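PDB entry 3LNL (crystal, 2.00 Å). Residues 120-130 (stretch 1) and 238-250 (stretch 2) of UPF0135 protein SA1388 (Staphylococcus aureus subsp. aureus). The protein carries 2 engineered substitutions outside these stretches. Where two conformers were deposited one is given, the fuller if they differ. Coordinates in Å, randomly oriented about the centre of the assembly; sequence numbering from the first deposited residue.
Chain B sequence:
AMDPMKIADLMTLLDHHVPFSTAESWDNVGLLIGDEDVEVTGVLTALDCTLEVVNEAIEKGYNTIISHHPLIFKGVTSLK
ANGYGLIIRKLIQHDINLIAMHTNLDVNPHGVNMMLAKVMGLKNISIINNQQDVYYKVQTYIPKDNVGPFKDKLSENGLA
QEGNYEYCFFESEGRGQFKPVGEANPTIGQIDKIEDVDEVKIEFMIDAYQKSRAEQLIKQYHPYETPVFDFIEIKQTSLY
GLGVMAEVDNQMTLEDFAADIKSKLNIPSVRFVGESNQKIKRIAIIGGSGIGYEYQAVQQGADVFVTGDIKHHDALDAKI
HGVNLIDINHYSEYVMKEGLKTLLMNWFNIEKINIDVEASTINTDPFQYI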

# COMPACT_ATOMS: atom_id res chain seq x y z
N MET B 120 18.68 -18.24 33.61
CA MET B 120 18.64 -19.65 33.26
C MET B 120 19.92 -20.41 33.49
O MET B 120 19.93 -21.63 33.33
CB MET B 120 18.21 -19.81 31.81
CG MET B 120 16.81 -19.35 31.56
SD MET B 120 16.46 -19.45 29.81
CE MET B 120 15.02 -18.38 29.64
N GLY B 121 20.99 -19.71 33.87
CA GLY B 121 22.28 -20.35 34.14
C GLY B 121 23.07 -20.73 32.92
O GLY B 121 23.90 -21.61 32.99
N LEU B 122 22.80 -20.08 31.79
CA LEU B 122 23.41 -20.47 30.52
C LEU B 122 24.77 -19.85 30.37
O LEU B 122 25.10 -18.88 31.07
CB LEU B 122 22.54 -20.10 29.34
CG LEU B 122 21.09 -20.59 29.44
CD1 LEU B 122 20.28 -20.15 28.22
CD2 LEU B 122 21.02 -22.12 29.68
N LYS B 123 25.56 -20.42 29.46
CA LYS B 123 26.93 -20.02 29.17
C LYS B 123 27.02 -19.56 27.72
O LYS B 123 26.08 -19.76 26.94
CB LYS B 123 27.89 -21.20 29.33
CG LYS B 123 27.95 -21.83 30.71
CD LYS B 123 28.49 -20.88 31.77
CE LYS B 123 28.65 -21.54 33.11
NZ LYS B 123 29.23 -20.56 34.04
N ASN B 124 28.16 -18.95 27.39
CA ASN B 124 28.52 -18.58 26.02
C ASN B 124 27.43 -17.77 25.34
O ASN B 124 26.99 -18.10 24.25
CB ASN B 124 28.91 -19.84 25.20
CG ASN B 124 30.17 -20.51 25.76
OD1 ASN B 124 31.04 -19.83 26.31
ND2 ASN B 124 30.26 -21.83 25.65
N ILE B 125 26.94 -16.75 26.04
CA ILE B 125 25.78 -16.02 25.61
C ILE B 125 26.20 -14.95 24.60
O ILE B 125 27.10 -14.16 24.89
CB ILE B 125 25.10 -15.31 26.80
CG1 ILE B 125 24.70 -16.33 27.88
CG2 ILE B 125 23.80 -14.60 26.32
CD1 ILE B 125 24.30 -15.69 29.23
N SER B 126 25.60 -14.94 23.42
CA SER B 126 25.80 -13.81 22.53
C SER B 126 24.56 -13.37 21.80
O SER B 126 23.64 -14.16 21.54
CB SER B 126 26.95 -14.05 21.54
OG SER B 126 26.70 -15.10 20.71
N ILE B 127 24.59 -12.08 21.45
CA ILE B 127 23.55 -11.43 20.72
C ILE B 127 23.41 -12.10 19.36
O ILE B 127 24.41 -12.46 18.73
CB ILE B 127 23.84 -9.90 20.53
CG1 ILE B 127 23.68 -9.18 21.87
CG2 ILE B 127 22.91 -9.29 19.44
CD1 ILE B 127 22.19 -9.06 22.38
N ILE B 128 22.15 -12.26 18.93
CA ILE B 128 21.84 -12.71 17.56
C ILE B 128 20.91 -11.70 16.88
O ILE B 128 20.44 -10.71 17.50
CB ILE B 128 21.22 -14.17 17.52
CG1 ILE B 128 19.98 -14.23 18.38
CG2 ILE B 128 22.28 -15.22 17.91
CD1 ILE B 128 19.23 -15.53 18.33
N ASN B 129 20.65 -11.95 15.60
CA ASN B 129 19.82 -11.05 14.78
C ASN B 129 20.37 -9.61 14.76
O ASN B 129 19.63 -8.63 14.86
CB ASN B 129 18.35 -11.09 15.22
CG ASN B 129 17.73 -12.48 15.08
OD1 ASN B 129 17.90 -13.11 14.06
ND2 ASN B 129 17.10 -13.00 16.13
N ASN B 130 21.68 -9.48 14.64
CA ASN B 130 22.33 -8.17 14.79
C ASN B 130 21.85 -7.10 13.83
O ASN B 130 21.67 -7.37 12.65
CB ASN B 130 23.85 -8.27 14.66
CG ASN B 130 24.40 -9.27 15.61
OD1 ASN B 130 23.94 -10.39 15.60
ND2 ASN B 130 25.27 -8.84 16.52
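Stretch 2 (238-250) SLYGLGVMAEVDN

The apolar centre of the contact is a row of aliphatic side chains. Ile125 sits against two residues of stretch 2, its CG2 3.7 Å from Val244 CB and its CG1 3.7 Å from Ala246 CB. Leu122 extends the row, with CB 3.8 Å from Ala246 CB and, at the row's end, CD2 3.7 Å from Val248 CG1. On the reverse face, the one Met245 shares with Ser126, Ile128 CG2 packs 3.7 Å from Met245 CB.

The backbones beneath are extended and antiparallel: strand 244-248 runs at 165° to strand 125-127, the axes approaching to 4.5 Å. Paired, nearly linear bonds fix the register. Ser126 N donates to Met245 O (2.9 Å, 169°) and Met245 N to Ser126 O (2.7 Å); Lys123 N donates to Glu247 O (2.8 Å, 174°) and Glu247 N to Lys123 O (3.0 Å). Lys123 to Ser126 is a step of three residues, Met245 to Glu247 a step of two, so the register shifts by one: a beta bulge; Asn124, at phi/psi 52/49, lies within it.

Beyond the strand, Ile128 N reaches Gly243 O at 3.0 Å. Gly241 lies so close that a CB would fall 2.3 Å from Ile128 O.

At the polar edge, asparagine ND2 atoms donate: Asn129 to Leu242 O (2.7 Å), Asn130 to Ser238 O (2.9 Å), and Asn124 to Glu247 OE2 at a very short 2.4 Å. At the end where Gly121 faces Asp249, two waters bridge them: one lies 2.9 Å from Gly121 O and 2.8 Å from Asp249 N, the other 2.8 Å from Gly121 O and 2.7 Å from Asp249 OD1.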

# COMPACT_ATOMS: atom_id res chain seq x y z
N SER B 238 26.20 -4.66 13.95
CA SER B 238 26.04 -3.95 15.19
C SER B 238 26.29 -4.91 16.35
O SER B 238 26.16 -6.11 16.20
CB SER B 238 24.57 -3.48 15.32
OG SER B 238 24.42 -2.77 16.51
N LEU B 239 26.52 -4.34 17.52
CA LEU B 239 26.52 -5.09 18.75
C LEU B 239 25.10 -5.36 19.28
O LEU B 239 24.95 -6.17 20.18
CB LEU B 239 27.39 -4.38 19.81
CG LEU B 239 28.88 -4.31 19.44
CD1 LEU B 239 29.62 -3.59 20.54
CD2 LEU B 239 29.52 -5.67 19.19
N TYR B 240 24.12 -4.64 18.73
CA TYR B 240 22.72 -4.71 19.12
C TYR B 240 21.99 -5.72 18.23
O TYR B 240 22.23 -5.81 17.04
CB TYR B 240 22.05 -3.30 19.07
CG TYR B 240 22.82 -2.27 19.91
CD1 TYR B 240 23.82 -1.45 19.33
CD2 TYR B 240 22.61 -2.17 21.27
CE1 TYR B 240 24.56 -0.55 20.12
CE2 TYR B 240 23.35 -1.32 22.04
CZ TYR B 240 24.33 -0.51 21.47
OH TYR B 240 25.02 0.33 22.30
N GLY B 241 21.10 -6.50 18.84
CA GLY B 241 20.28 -7.43 18.09
C GLY B 241 19.24 -8.06 18.98
O GLY B 241 19.45 -8.17 20.20
N LEU B 242 18.12 -8.47 18.38
CA LEU B 242 17.00 -9.12 19.07
C LEU B 242 17.21 -10.62 19.30
O LEU B 242 17.12 -11.45 18.37
CB LEU B 242 15.68 -8.87 18.32
CG LEU B 242 14.48 -9.45 19.06
CD1 LEU B 242 14.20 -8.63 20.35
CD2 LEU B 242 13.26 -9.51 18.17
N GLY B 243 17.51 -10.93 20.56
CA GLY B 243 17.70 -12.28 21.03
C GLY B 243 19.15 -12.54 21.38
O GLY B 243 20.05 -11.76 21.05
N VAL B 244 19.35 -13.64 22.09
CA VAL B 244 20.66 -14.23 22.31
C VAL B 244 20.66 -15.70 21.95
O VAL B 244 19.61 -16.39 22.03
CB VAL B 244 21.13 -14.09 23.79
CG1 VAL B 244 21.39 -12.59 24.12
CG2 VAL B 244 20.16 -14.79 24.80
N MET B 245 21.85 -16.20 21.61
CA MET B 245 22.10 -17.64 21.54
C MET B 245 22.97 -17.94 22.71
O MET B 245 23.91 -17.20 22.96
CB MET B 245 22.82 -18.07 20.23
CG MET B 245 22.86 -19.59 20.01
SD MET B 245 21.25 -20.27 19.41
CE MET B 245 21.20 -19.52 17.74
N ALA B 246 22.73 -19.06 23.39
CA ALA B 246 23.55 -19.49 24.49
C ALA B 246 23.51 -21.03 24.58
O ALA B 246 22.85 -21.67 23.76
CB ALA B 246 23.04 -18.87 25.77
N GLU B 247 24.22 -21.59 25.55
CA GLU B 247 24.23 -23.04 25.77
C GLU B 247 24.06 -23.42 27.22
O GLU B 247 24.42 -22.65 28.14
CB GLU B 247 25.48 -23.76 25.20
CG GLU B 247 26.47 -22.97 24.50
CD GLU B 247 27.74 -23.76 24.24
OE1 GLU B 247 27.73 -24.72 23.42
OE2 GLU B 247 28.74 -23.48 24.92
N VAL B 248 23.52 -24.61 27.42
CA VAL B 248 23.48 -25.22 28.75
C VAL B 248 24.87 -25.73 29.00
O VAL B 248 25.63 -25.96 28.04
CB VAL B 248 22.44 -26.34 28.88
CG1 VAL B 248 21.06 -25.70 28.94
CG2 VAL B 248 22.51 -27.34 27.73
N ASP B 249 25.22 -25.78 30.28
CA ASP B 249 26.50 -26.30 30.73
C ASP B 249 26.69 -27.71 30.20
O ASP B 249 27.74 -28.03 29.62
CB ASP B 249 26.53 -26.39 32.27
CG ASP B 249 26.71 -25.02 32.93
OD1 ASP B 249 26.25 -24.83 34.09
OD2 ASP B 249 27.32 -24.14 32.28
N ASN B 250 25.65 -28.52 30.41
CA ASN B 250 25.62 -29.94 30.05
C ASN B 250 24.40 -30.21 29.17
O ASN B 250 23.34 -29.87 29.59
CB ASN B 250 25.52 -30.77 31.35
CG ASN B 250 26.70 -30.55 32.27
OD1 ASN B 250 27.81 -30.91 31.93
ND2 ASN B 250 26.48 -29.92 33.43
O HOH W 1 23.61 -24.31 31.96
O HOH W 2 24.86 -22.84 35.29
O HOH W 3 17.43 -7.60 15.60